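Local structure of programmed cell death 6-interacting protein (Homo sapiens, 5WA1) at residues Ile26-Lys31 and Gly206-Ile211; Asp118-Gly123 and Val144-Ala149; Met273-Glu278 and Glu303-Val308; Ala296-Ala301 and Asn326-Ala331. The protein sorts cargo into multivesicular bodies and acts in endocytosis, membrane repair, cytokinesis and apoptosis, the chain described here being its BRO1 domain. One frame throughout, in Å; residues are numbered along the deposited sequence.

In the fold
All four contacts lie in the elongated, mainly helical BRO1 domain. Contacts 1 and 2, with centres 9 Å apart, touch through K31, whose backbone N donates to OD1 of N147; contact 1 lies near the chain's spatial centre, contact 2 about 13 Å from it and nested in the loop that contact 1 closes. Contacts 3 and 4, with centres 11 Å apart, share helix 291-311 and are joined by E278 with R297 and H300. Contact 2 lies on the opposite side of the chain's centre from both, 33 Å from contact 3 and 43 Å from contact 4, centre to centre. Segment 206-211 and both segments of contacts 3 and 4 belong to the CHMP4-interacting region.

Contact 1. Residues Ile26-Lys31 and Gly206-Ile211; sequences ISVQLK and GTLSLI
I26 and V28 press into L208 and I211, residues three apart on helix 202-226. The CD1 methyl of I26 meets CG2 of I211 at 4.0 Å, the two side chains crossing nearly at a right angle, and CB of I26 lies 4.2 Å from the same methyl. Further along, CG2 of V28 reaches CD2 of L208 at 3.9 Å. In L208, whose bond from CA to CB does not aim at the loop, CG lies beside the backbone N (chi1 -66°), and CD2, not the extended CD1, reaches V28. All four residues are buried, and branched aliphatic side chains suit a site where only aliphatic carbon meets. This is the N-terminal segment of the BRO1 domain, a helical fold of the TPR clan, laid as a loop against several helices: F181 of helix 164-191 touches both V28 and L208, and V262 of helix 262-287 touches both I26 and I211. The outer side of the loop is different. S27 points away from helix 202-226, as expected in a nearly extended stretch, to S153 of helix 137-157, where V28 N and O also bond to S153 OG and Q154 NE2. Q29 is exposed, which suits its polar amide.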
loop_
_atom_site.group_PDB
_atom_site.type_symbol
_atom_site.label_atom_id
_atom_site.label_comp_id
_atom_site.label_asym_id
_atom_site.label_seq_id
_atom_site.Cartn_x
_atom_site.Cartn_y
_atom_site.Cartn_z
ATOM N N ILE A 26 -5.950 -5.830 -0.273
ATOM C CA ILE A 26 -5.580 -5.624 -1.665
ATOM C C ILE A 26 -4.062 -5.590 -1.758
ATOM O O ILE A 26 -3.398 -4.933 -0.947
ATOM C CB ILE A 26 -6.193 -4.325 -2.204
ATOM C CG1 ILE A 26 -7.724 -4.409 -2.176
ATOM C CG2 ILE A 26 -5.681 -4.029 -3.628
ATOM C CD1 ILE A 26 -8.392 -3.047 -2.289
ATOM N N SER A 27 -3.511 -6.314 -2.730
ATOM C CA SER A 27 -2.103 -6.227 -3.079
ATOM C C SER A 27 -1.991 -6.075 -4.591
ATOM O O SER A 27 -2.960 -6.249 -5.334
ATOM C CB SER A 27 -1.317 -7.449 -2.593
ATOM O OG SER A 27 -1.819 -8.634 -3.173
ATOM N N VAL A 28 -0.789 -5.740 -5.047
ATOM C CA VAL A 28 -0.545 -5.355 -6.432
ATOM C C VAL A 28 0.409 -6.366 -7.053
ATOM O O VAL A 28 1.413 -6.738 -6.436
ATOM C CB VAL A 28 0.032 -3.929 -6.514
ATOM C CG1 VAL A 28 0.254 -3.513 -7.961
ATOM C CG2 VAL A 28 -0.899 -2.946 -5.802
ATOM N N GLN A 29 0.094 -6.810 -8.268
ATOM C CA GLN A 29 0.995 -7.692 -9.000
ATOM C C GLN A 29 2.211 -6.918 -9.505
ATOM O O GLN A 29 2.127 -5.729 -9.823
ATOM C CB GLN A 29 0.265 -8.350 -10.173
ATOM C CG GLN A 29 -0.855 -9.289 -9.747
ATOM C CD GLN A 29 -0.342 -10.501 -8.983
ATOM O OE1 GLN A 29 -0.400 -10.546 -7.751
ATOM N NE2 GLN A 29 0.153 -11.495 -9.713
ATOM N N LEU A 30 3.353 -7.605 -9.570
ATOM C CA LEU A 30 4.581 -6.980 -10.030
ATOM C C LEU A 30 4.581 -6.864 -11.553
ATOM O O LEU A 30 3.971 -7.669 -12.260
ATOM C CB LEU A 30 5.802 -7.786 -9.569
ATOM C CG LEU A 30 6.391 -7.544 -8.168
ATOM C CD1 LEU A 30 5.414 -7.877 -7.050
ATOM C CD2 LEU A 30 7.674 -8.338 -8.000
ATOM N N LYS A 31 5.275 -5.843 -12.055
ATOM C CA LYS A 31 5.459 -5.692 -13.492
ATOM C C LYS A 31 6.536 -6.648 -13.985
ATOM O O LYS A 31 7.518 -6.910 -13.288
ATOM C CB LYS A 31 5.839 -4.251 -13.839
ATOM C CG LYS A 31 4.783 -3.221 -13.443
ATOM C CD LYS A 31 5.295 -1.783 -13.551
ATOM C CE LYS A 31 5.736 -1.422 -14.966
ATOM N NZ LYS A 31 4.748 -1.797 -16.018
ATOM N N GLY A 206 -1.318 7.164 -7.693
ATOM C CA GLY A 206 -1.934 7.941 -6.630
ATOM C C GLY A 206 -3.043 7.180 -5.929
ATOM O O GLY A 206 -3.170 7.231 -4.701
ATOM N N THR A 207 -3.861 6.452 -6.695
ATOM C CA THR A 207 -4.925 5.673 -6.064
ATOM C C THR A 207 -4.351 4.492 -5.289
ATOM O O THR A 207 -4.783 4.209 -4.169
ATOM C CB THR A 207 -5.940 5.198 -7.107
ATOM O OG1 THR A 207 -6.609 6.332 -7.667
ATOM C CG2 THR A 207 -6.986 4.280 -6.471
ATOM N N LEU A 208 -3.372 3.793 -5.869
ATOM C CA LEU A 208 -2.707 2.720 -5.139
ATOM C C LEU A 208 -2.079 3.236 -3.851
ATOM O O LEU A 208 -2.091 2.543 -2.829
ATOM C CB LEU A 208 -1.633 2.065 -6.016
ATOM C CG LEU A 208 -2.161 1.322 -7.247
ATOM C CD1 LEU A 208 -0.999 0.870 -8.131
ATOM C CD2 LEU A 208 -2.995 0.133 -6.810
ATOM N N SER A 209 -1.494 4.435 -3.888
ATOM C CA SER A 209 -0.903 4.987 -2.674
ATOM C C SER A 209 -1.954 5.153 -1.584
ATOM O O SER A 209 -1.712 4.833 -0.412
ATOM C CB SER A 209 -0.243 6.328 -2.985
ATOM O OG SER A 209 0.274 6.926 -1.814
ATOM N N LEU A 210 -3.131 5.653 -1.948
ATOM C CA LEU A 210 -4.197 5.817 -0.961
ATOM C C LEU A 210 -4.723 4.477 -0.462
ATOM O O LEU A 210 -5.031 4.329 0.731
ATOM C CB LEU A 210 -5.313 6.657 -1.568
ATOM C CG LEU A 210 -6.506 6.950 -0.668
ATOM C CD1 LEU A 210 -6.053 7.484 0.689
ATOM C CD2 LEU A 210 -7.398 7.945 -1.384
ATOM N N ILE A 211 -4.841 3.481 -1.344
ATOM C CA ILE A 211 -5.296 2.161 -0.904
ATOM C C ILE A 211 -4.347 1.590 0.149
ATOM O O ILE A 211 -4.778 1.034 1.169
ATOM C CB ILE A 211 -5.432 1.212 -2.109
ATOM C CG1 ILE A 211 -6.561 1.668 -3.030
ATOM C CG2 ILE A 211 -5.632 -0.234 -1.630
ATOM C CD1 ILE A 211 -6.605 0.926 -4.368
#

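Contact 2. Residues Asp118-Gly123 and Val144-Ala149; sequences DAFDKG and VLFNCA
A119 and F120 bring two apolar groups against the far end of the F146 ring. The methyl CB of A119 lies 3.7 Å from CE1 and 3.8 Å from CZ of F146, while CZ of F120 approaches CZ of F146 at 4.0 Å, near the plane of the F146 ring and at its edge. CB of F146 already faces the loop, and with CG anti to the backbone N (chi1 -173°) the CE1-CZ end of the ring arrives at A119. A119 also packs against its neighbour: CB sits over the centre of one face of the F120 ring, 4.1 Å above the plane. A small methyl is apt here, since it fits in the angle between two rings that themselves touch.

Behind these residues stands D118, whose OD1 accepts from F120 N at 2.7 Å and also from D121 N. The two donors arrive from opposite faces of the carboxylate plane, a double grip that fixes the bend of the backbone carrying A119 and F120. D199 forms the next shell, its N donating to D118 OD2 and its OD2 accepting from A119 N. On the helix side, F181 makes an edge-to-face pair with the F146 ring, and L208 touches both F120 and F146. The loop leaves strand 114-117 of a two-stranded antiparallel sheet in the BRO1 domain, and its first turn is an aspartate-led Asx turn, extended by the second N-H into an Asx motif.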
loop_
_atom_site.group_PDB
_atom_site.type_symbol
_atom_site.label_atom_id
_atom_site.label_comp_id
_atom_site.label_asym_id
_atom_site.label_seq_id
_atom_site.Cartn_x
_atom_site.Cartn_y
_atom_site.Cartn_z
ATOM N N ASP A 118 2.632 -3.798 -18.727
ATOM C CA ASP A 118 1.678 -3.203 -17.794
ATOM C C ASP A 118 1.324 -4.194 -16.694
ATOM O O ASP A 118 1.093 -5.379 -16.955
ATOM C CB ASP A 118 0.414 -2.767 -18.532
ATOM C CG ASP A 118 -0.463 -1.852 -17.696
ATOM O OD1 ASP A 118 -1.290 -2.367 -16.910
ATOM O OD2 ASP A 118 -0.322 -0.617 -17.821
ATOM N N ALA A 119 1.277 -3.700 -15.448
ATOM C CA ALA A 119 0.933 -4.566 -14.328
ATOM C C ALA A 119 -0.524 -5.012 -14.380
ATOM O O ALA A 119 -0.860 -6.080 -13.851
ATOM C CB ALA A 119 1.211 -3.854 -13.005
ATOM N N PHE A 120 -1.399 -4.222 -15.007
ATOM C CA PHE A 120 -2.839 -4.443 -14.929
ATOM C C PHE A 120 -3.469 -4.761 -16.274
ATOM O O PHE A 120 -4.252 -5.713 -16.372
ATOM C CB PHE A 120 -3.532 -3.212 -14.324
ATOM C CG PHE A 120 -2.968 -2.790 -13.003
ATOM C CD1 PHE A 120 -2.933 -3.675 -11.939
ATOM C CD2 PHE A 120 -2.465 -1.510 -12.828
ATOM C CE1 PHE A 120 -2.418 -3.290 -10.725
ATOM C CE2 PHE A 120 -1.934 -1.120 -11.617
ATOM C CZ PHE A 120 -1.915 -2.009 -10.562
ATOM N N ASP A 121 -3.161 -3.982 -17.304
ATOM C CA ASP A 121 -3.773 -4.140 -18.624
ATOM C C ASP A 121 -3.158 -5.352 -19.306
ATOM O O ASP A 121 -2.041 -5.290 -19.822
ATOM C CB ASP A 121 -3.565 -2.876 -19.450
ATOM C CG ASP A 121 -4.425 -2.839 -20.701
ATOM O OD1 ASP A 121 -4.925 -3.901 -21.131
ATOM O OD2 ASP A 121 -4.606 -1.735 -21.250
ATOM N N LYS A 122 -3.886 -6.468 -19.315
ATOM C CA LYS A 122 -3.365 -7.676 -19.941
ATOM C C LYS A 122 -3.439 -7.621 -21.461
ATOM O O LYS A 122 -2.730 -8.382 -22.130
ATOM C CB LYS A 122 -4.109 -8.903 -19.410
ATOM C CG LYS A 122 -3.887 -9.130 -17.922
ATOM C CD LYS A 122 -4.540 -10.408 -17.433
ATOM C CE LYS A 122 -4.282 -10.614 -15.948
ATOM N NZ LYS A 122 -4.986 -11.812 -15.412
ATOM N N GLY A 123 -4.255 -6.739 -22.014
ATOM C CA GLY A 123 -4.313 -6.560 -23.454
ATOM C C GLY A 123 -5.284 -7.510 -24.121
ATOM O O GLY A 123 -5.527 -8.629 -23.669
ATOM N N VAL A 144 10.977 -0.257 -11.365
ATOM C CA VAL A 144 11.562 -0.988 -10.247
ATOM C C VAL A 144 10.932 -0.544 -8.933
ATOM O O VAL A 144 10.595 -1.374 -8.080
ATOM C CB VAL A 144 13.094 -0.825 -10.245
ATOM C CG1 VAL A 144 13.680 -1.242 -8.910
ATOM C CG2 VAL A 144 13.681 -1.655 -11.348
ATOM N N LEU A 145 10.742 0.765 -8.750
ATOM C CA LEU A 145 10.106 1.223 -7.517
ATOM C C LEU A 145 8.662 0.743 -7.428
ATOM O O LEU A 145 8.167 0.476 -6.329
ATOM C CB LEU A 145 10.168 2.749 -7.410
ATOM C CG LEU A 145 9.624 3.296 -6.080
ATOM C CD1 LEU A 145 10.318 2.620 -4.902
ATOM C CD2 LEU A 145 9.757 4.820 -6.004
ATOM N N PHE A 146 7.980 0.624 -8.571
ATOM C CA PHE A 146 6.644 0.037 -8.589
ATOM C C PHE A 146 6.661 -1.375 -8.023
ATOM O O PHE A 146 5.791 -1.749 -7.230
ATOM C CB PHE A 146 6.100 0.025 -10.022
ATOM C CG PHE A 146 4.657 -0.420 -10.125
ATOM C CD1 PHE A 146 4.331 -1.770 -10.181
ATOM C CD2 PHE A 146 3.636 0.516 -10.176
ATOM C CE1 PHE A 146 3.010 -2.175 -10.267
ATOM C CE2 PHE A 146 2.308 0.121 -10.276
ATOM C CZ PHE A 146 1.995 -1.226 -10.321
ATOM N N ASN A 147 7.634 -2.184 -8.442
ATOM C CA ASN A 147 7.690 -3.564 -7.972
ATOM C C ASN A 147 8.103 -3.643 -6.511
ATOM O O ASN A 147 7.675 -4.563 -5.812
ATOM C CB ASN A 147 8.632 -4.388 -8.861
ATOM C CG ASN A 147 7.975 -4.798 -10.171
ATOM O OD1 ASN A 147 6.916 -4.282 -10.518
ATOM N ND2 ASN A 147 8.594 -5.726 -10.896
ATOM N N CYS A 148 8.936 -2.710 -6.032
ATOM C CA CYS A 148 9.204 -2.654 -4.595
ATOM C C CYS A 148 7.905 -2.458 -3.828
ATOM O O CYS A 148 7.607 -3.192 -2.876
ATOM C CB CYS A 148 10.171 -1.520 -4.263
ATOM S SG CYS A 148 11.831 -1.666 -4.979
ATOM N N ALA A 149 7.118 -1.463 -4.239
ATOM C CA ALA A 149 5.840 -1.195 -3.582
ATOM C C ALA A 149 4.893 -2.383 -3.710
ATOM O O ALA A 149 4.247 -2.782 -2.732
ATOM C CB ALA A 149 5.212 0.064 -4.182
#

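Contact 3. Residues Met273-Glu278 and Glu303-Val308; sequences MQANAE and ELIKTV
L304 and A275 carry the largest buried areas in this contact, with Q274 and I305 adding to them. L304 lies opposite A275, with their CA atoms 6.0 Å apart, and their CB atoms meet at 4.0 Å. The CD1 branch of L304, extended from CA (chi2 163°), then runs on over the backbone of the partner helix: CD1 comes within 3.6 Å of A275 N and 3.7 Å of Q274 CB. A leucine suits this place because one methyl can rest on both of these atoms while the other, CD2, lies by the glutamine OE1, and the small A275 is consistent with the CB-to-CB contact at this point.

The methyl of A275 is shared. I305 flanks it too, with CG1 3.7 Å from A275 CB and CD1 a little farther; here the CA to CB bond runs obliquely to the other helix, and the folded torsion about CB-CG1 (chi2 -53°) turns the terminal methyl back toward A275. At the partly exposed margin Q274 and L304 cross at about a right angle. The glutamine supplies its aliphatic CB to the contact, and its OE1 lies 3.8 Å from L304 CD2.

Helices 262-287 and 291-311 run antiparallel here, with local axes 9.1 Å apart and their directions at 156°. F321 of helix 319-340 touches I305, bringing a third helix to one flank. No hydrogen bond links the two segments, so their mutual hold rests on shape and van der Waals contact; directional polar bonds between the same two helices come instead from E278, which pairs with R297 and H300.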
loop_
_atom_site.group_PDB
_atom_site.type_symbol
_atom_site.label_atom_id
_atom_site.label_comp_id
_atom_site.label_asym_id
_atom_site.label_seq_id
_atom_site.Cartn_x
_atom_site.Cartn_y
_atom_site.Cartn_z
ATOM N N MET A 273 -15.692 -0.185 8.036
ATOM C CA MET A 273 -14.998 0.655 8.961
ATOM C C MET A 273 -15.956 1.633 9.626
ATOM O O MET A 273 -15.843 1.867 10.787
ATOM C CB MET A 273 -13.806 1.323 8.326
ATOM C CG MET A 273 -12.649 0.404 8.000
ATOM S SD MET A 273 -12.067 -0.681 9.302
ATOM C CE MET A 273 -11.243 0.445 10.350
ATOM N N GLN A 274 -16.882 2.214 8.883
ATOM C CA GLN A 274 -17.873 3.083 9.516
ATOM C C GLN A 274 -18.667 2.323 10.571
ATOM O O GLN A 274 -18.927 2.851 11.655
ATOM C CB GLN A 274 -18.815 3.688 8.473
ATOM C CG GLN A 274 -18.159 4.743 7.577
ATOM C CD GLN A 274 -19.170 5.594 6.826
ATOM O OE1 GLN A 274 -20.301 5.171 6.586
ATOM N NE2 GLN A 274 -18.768 6.806 6.465
ATOM N N ALA A 275 -19.043 1.076 10.277
ATOM C CA ALA A 275 -19.757 0.248 11.246
ATOM C C ALA A 275 -18.902 -0.056 12.476
ATOM O O ALA A 275 -19.411 -0.078 13.605
ATOM C CB ALA A 275 -20.215 -1.050 10.574
ATOM N N ASN A 276 -17.604 -0.308 12.285
ATOM C CA ASN A 276 -16.721 -0.506 13.428
ATOM C C ASN A 276 -16.641 0.746 14.285
ATOM O O ASN A 276 -16.613 0.660 15.519
ATOM C CB ASN A 276 -15.313 -0.893 12.966
ATOM C CG ASN A 276 -15.208 -2.332 12.577
ATOM O OD1 ASN A 276 -14.799 -2.661 11.466
ATOM N ND2 ASN A 276 -15.537 -3.205 13.498
ATOM N N ALA A 277 -16.585 1.915 13.649
ATOM C CA ALA A 277 -16.561 3.162 14.405
ATOM C C ALA A 277 -17.837 3.316 15.237
ATOM O O ALA A 277 -17.784 3.668 16.421
ATOM C CB ALA A 277 -16.404 4.343 13.446
ATOM N N GLU A 278 -18.995 3.067 14.622
ATOM C CA GLU A 278 -20.265 3.204 15.352
ATOM C C GLU A 278 -20.384 2.159 16.453
ATOM O O GLU A 278 -20.938 2.433 17.526
ATOM C CB GLU A 278 -21.438 3.085 14.387
ATOM C CG GLU A 278 -21.615 4.260 13.435
ATOM C CD GLU A 278 -22.111 5.532 14.127
ATOM O OE1 GLU A 278 -22.186 5.569 15.382
ATOM O OE2 GLU A 278 -22.424 6.510 13.410
ATOM N N GLU A 303 -27.268 -1.309 9.998
ATOM C CA GLU A 303 -27.676 -0.913 8.654
ATOM C C GLU A 303 -26.504 -0.993 7.684
ATOM O O GLU A 303 -26.637 -1.521 6.571
ATOM C CB GLU A 303 -28.248 0.503 8.708
ATOM C CG GLU A 303 -28.962 0.981 7.468
ATOM C CD GLU A 303 -29.731 2.259 7.734
ATOM O OE1 GLU A 303 -29.617 2.794 8.861
ATOM O OE2 GLU A 303 -30.453 2.722 6.827
ATOM N N LEU A 304 -25.347 -0.465 8.098
ATOM C CA LEU A 304 -24.145 -0.514 7.266
ATOM C C LEU A 304 -23.725 -1.950 6.973
ATOM O O LEU A 304 -23.374 -2.282 5.832
ATOM C CB LEU A 304 -23.007 0.239 7.959
ATOM C CG LEU A 304 -23.143 1.760 8.013
ATOM C CD1 LEU A 304 -22.199 2.369 9.064
ATOM C CD2 LEU A 304 -22.871 2.349 6.621
ATOM N N ILE A 305 -23.761 -2.817 7.987
ATOM C CA ILE A 305 -23.327 -4.199 7.810
ATOM C C ILE A 305 -24.330 -4.990 6.979
ATOM O O ILE A 305 -23.939 -5.853 6.176
ATOM C CB ILE A 305 -23.065 -4.836 9.189
ATOM C CG1 ILE A 305 -21.735 -4.327 9.739
ATOM C CG2 ILE A 305 -23.031 -6.353 9.115
ATOM C CD1 ILE A 305 -20.567 -4.503 8.766
ATOM N N LYS A 306 -25.627 -4.702 7.128
ATOM C CA LYS A 306 -26.621 -5.336 6.265
ATOM C C LYS A 306 -26.396 -4.969 4.801
ATOM O O LYS A 306 -26.537 -5.817 3.910
ATOM C CB LYS A 306 -28.031 -4.935 6.704
ATOM C CG LYS A 306 -29.154 -5.566 5.890
ATOM C CD LYS A 306 -30.510 -5.134 6.424
ATOM C CE LYS A 306 -31.629 -5.472 5.452
ATOM N NZ LYS A 306 -32.914 -4.853 5.884
ATOM N N THR A 307 -26.042 -3.709 4.530
ATOM C CA THR A 307 -25.815 -3.293 3.148
ATOM C C THR A 307 -24.595 -3.988 2.557
ATOM O O THR A 307 -24.589 -4.350 1.373
ATOM C CB THR A 307 -25.666 -1.771 3.079
ATOM O OG1 THR A 307 -26.820 -1.151 3.660
ATOM C CG2 THR A 307 -25.556 -1.309 1.644
ATOM N N VAL A 308 -23.558 -4.190 3.369
ATOM C CA VAL A 308 -22.359 -4.887 2.915
ATOM C C VAL A 308 -22.652 -6.362 2.684
ATOM O O VAL A 308 -22.165 -6.967 1.717
ATOM C CB VAL A 308 -21.226 -4.681 3.935
ATOM C CG1 VAL A 308 -20.024 -5.553 3.611
ATOM C CG2 VAL A 308 -20.829 -3.233 3.958
#

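Contact 4. Residues Ala296-Ala301 and Asn326-Ala331; sequences ARLQHA and NRALAA
L298 and L329 face each other from helices 291-311 and 319-340, their CA atoms 5.9 Å apart, and they interlock by adopting different conformations. L298 has CG beside its backbone N and anti to the carbonyl carbon (chi1 -72°), which sends its fork over the main chain of the other helix: CD1 rests 3.8 Å from the CA of L329 and 4.0 Å from the methyl of A328. L329 takes the alternative course. Its CG lies anti to the backbone N (chi1 176°), leading the fork onto helix 291-311, where CD1 meets L298 CB at 3.9 Å and Q299 CG at 3.7 Å. CD2 of L329 also touches that glutamine carbon, at 3.9 Å. The L298 fork thus settles on backbone and on A328, the L329 fork on the bases of two side chains.

Q299 is placed at the partly exposed margin with an extended chain beyond CG, crossing L329 at about a right angle. Its aliphatic CG provides the contact surface, which suits a residue at the border between packed interior and solvent. A328 suits its place by being small, for a single methyl is enough to floor the L298 fork. Beyond the pair, L298 also touches Y279 and S282 of helix 262-287, and L329 touches I295.

The local axes are 9.6 Å apart and their directions enclose 146°. Two successive antiparallel helices locked by a few aliphatic side chains form an alpha-hairpin, the kind of pairing from which TPR-clan folds such as the BRO1 domain are built.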
loop_
_atom_site.group_PDB
_atom_site.type_symbol
_atom_site.label_atom_id
_atom_site.label_comp_id
_atom_site.label_asym_id
_atom_site.label_seq_id
_atom_site.Cartn_x
_atom_site.Cartn_y
_atom_site.Cartn_z
ATOM N N ALA A 296 -29.019 4.037 18.848
ATOM C CA ALA A 296 -28.938 4.730 17.563
ATOM C C ALA A 296 -27.672 4.346 16.810
ATOM O O ALA A 296 -27.696 4.162 15.588
ATOM C CB ALA A 296 -28.983 6.241 17.772
ATOM N N ARG A 297 -26.559 4.216 17.528
ATOM C CA ARG A 297 -25.300 3.896 16.864
ATOM C C ARG A 297 -25.254 2.430 16.443
ATOM O O ARG A 297 -24.777 2.111 15.350
ATOM C CB ARG A 297 -24.132 4.270 17.776
ATOM C CG ARG A 297 -24.024 5.786 17.994
ATOM C CD ARG A 297 -22.663 6.149 18.547
ATOM N NE ARG A 297 -22.510 7.574 18.846
ATOM C CZ ARG A 297 -22.198 8.512 17.954
ATOM N NH1 ARG A 297 -22.017 8.197 16.672
ATOM N NH2 ARG A 297 -22.070 9.775 18.345
ATOM N N LEU A 298 -25.793 1.528 17.269
ATOM C CA LEU A 298 -25.886 0.126 16.869
ATOM C C LEU A 298 -26.815 -0.047 15.674
ATOM O O LEU A 298 -26.577 -0.903 14.813
ATOM C CB LEU A 298 -26.374 -0.735 18.044
ATOM C CG LEU A 298 -25.409 -0.986 19.219
ATOM C CD1 LEU A 298 -26.129 -1.609 20.446
ATOM C CD2 LEU A 298 -24.239 -1.862 18.791
ATOM N N GLN A 299 -27.894 0.739 15.614
ATOM C CA GLN A 299 -28.792 0.638 14.466
ATOM C C GLN A 299 -28.084 1.070 13.199
ATOM O O GLN A 299 -28.295 0.485 12.132
ATOM C CB GLN A 299 -30.057 1.475 14.679
ATOM C CG GLN A 299 -31.022 0.838 15.671
ATOM C CD GLN A 299 -32.261 1.672 15.946
ATOM O OE1 GLN A 299 -33.250 1.166 16.468
ATOM N NE2 GLN A 299 -32.212 2.954 15.602
ATOM N N HIS A 300 -27.241 2.096 13.300
ATOM C CA HIS A 300 -26.486 2.549 12.140
ATOM C C HIS A 300 -25.457 1.505 11.711
ATOM O O HIS A 300 -25.304 1.234 10.516
ATOM C CB HIS A 300 -25.809 3.880 12.454
ATOM C CG HIS A 300 -25.192 4.534 11.255
ATOM N ND1 HIS A 300 -24.073 5.330 11.337
ATOM C CD2 HIS A 300 -25.554 4.524 9.950
ATOM C CE1 HIS A 300 -23.755 5.771 10.130
ATOM N NE2 HIS A 300 -24.634 5.290 9.269
ATOM N N ALA A 301 -24.752 0.906 12.678
ATOM C CA ALA A 301 -23.803 -0.161 12.369
ATOM C C ALA A 301 -24.502 -1.361 11.737
ATOM O O ALA A 301 -23.979 -1.967 10.794
ATOM C CB ALA A 301 -23.054 -0.587 13.639
ATOM N N ASN A 326 -26.221 -7.333 16.280
ATOM C CA ASN A 326 -27.640 -7.554 16.501
ATOM C C ASN A 326 -27.917 -8.178 17.863
ATOM O O ASN A 326 -28.975 -7.928 18.443
ATOM C CB ASN A 326 -28.206 -8.385 15.351
ATOM C CG ASN A 326 -28.297 -7.580 14.060
ATOM O OD1 ASN A 326 -29.161 -6.716 13.918
ATOM N ND2 ASN A 326 -27.383 -7.833 13.129
ATOM N N ARG A 327 -26.976 -8.951 18.411
ATOM C CA ARG A 327 -27.124 -9.377 19.800
ATOM C C ARG A 327 -27.078 -8.181 20.744
ATOM O O ARG A 327 -27.872 -8.100 21.687
ATOM C CB ARG A 327 -26.044 -10.396 20.165
ATOM C CG ARG A 327 -26.420 -11.829 19.828
ATOM C CD ARG A 327 -25.390 -12.823 20.349
ATOM N NE ARG A 327 -24.193 -12.882 19.513
ATOM C CZ ARG A 327 -23.039 -12.287 19.804
ATOM N NH1 ARG A 327 -22.915 -11.582 20.921
ATOM N NH2 ARG A 327 -22.007 -12.404 18.979
ATOM N N ALA A 328 -26.161 -7.238 20.504
ATOM C CA ALA A 328 -26.068 -6.070 21.373
ATOM C C ALA A 328 -27.285 -5.170 21.213
ATOM O O ALA A 328 -27.803 -4.627 22.195
ATOM C CB ALA A 328 -24.784 -5.296 21.076
ATOM N N LEU A 329 -27.759 -5.010 19.979
ATOM C CA LEU A 329 -28.881 -4.116 19.715
ATOM C C LEU A 329 -30.181 -4.677 20.285
ATOM O O LEU A 329 -30.997 -3.930 20.838
ATOM C CB LEU A 329 -28.986 -3.865 18.204
ATOM C CG LEU A 329 -30.152 -3.020 17.670
ATOM C CD1 LEU A 329 -30.156 -1.621 18.270
ATOM C CD2 LEU A 329 -30.128 -2.959 16.128
ATOM N N ALA A 330 -30.376 -5.995 20.193
ATOM C CA ALA A 330 -31.552 -6.618 20.801
ATOM C C ALA A 330 -31.559 -6.434 22.315
ATOM O O ALA A 330 -32.591 -6.085 22.903
ATOM C CB ALA A 330 -31.605 -8.104 20.445
ATOM N N ALA A 331 -30.422 -6.675 22.972
ATOM C CA ALA A 331 -30.385 -6.516 24.426
ATOM C C ALA A 331 -30.586 -5.057 24.819
ATOM O O ALA A 331 -31.332 -4.756 25.760
ATOM C CB ALA A 331 -29.074 -7.058 24.993
#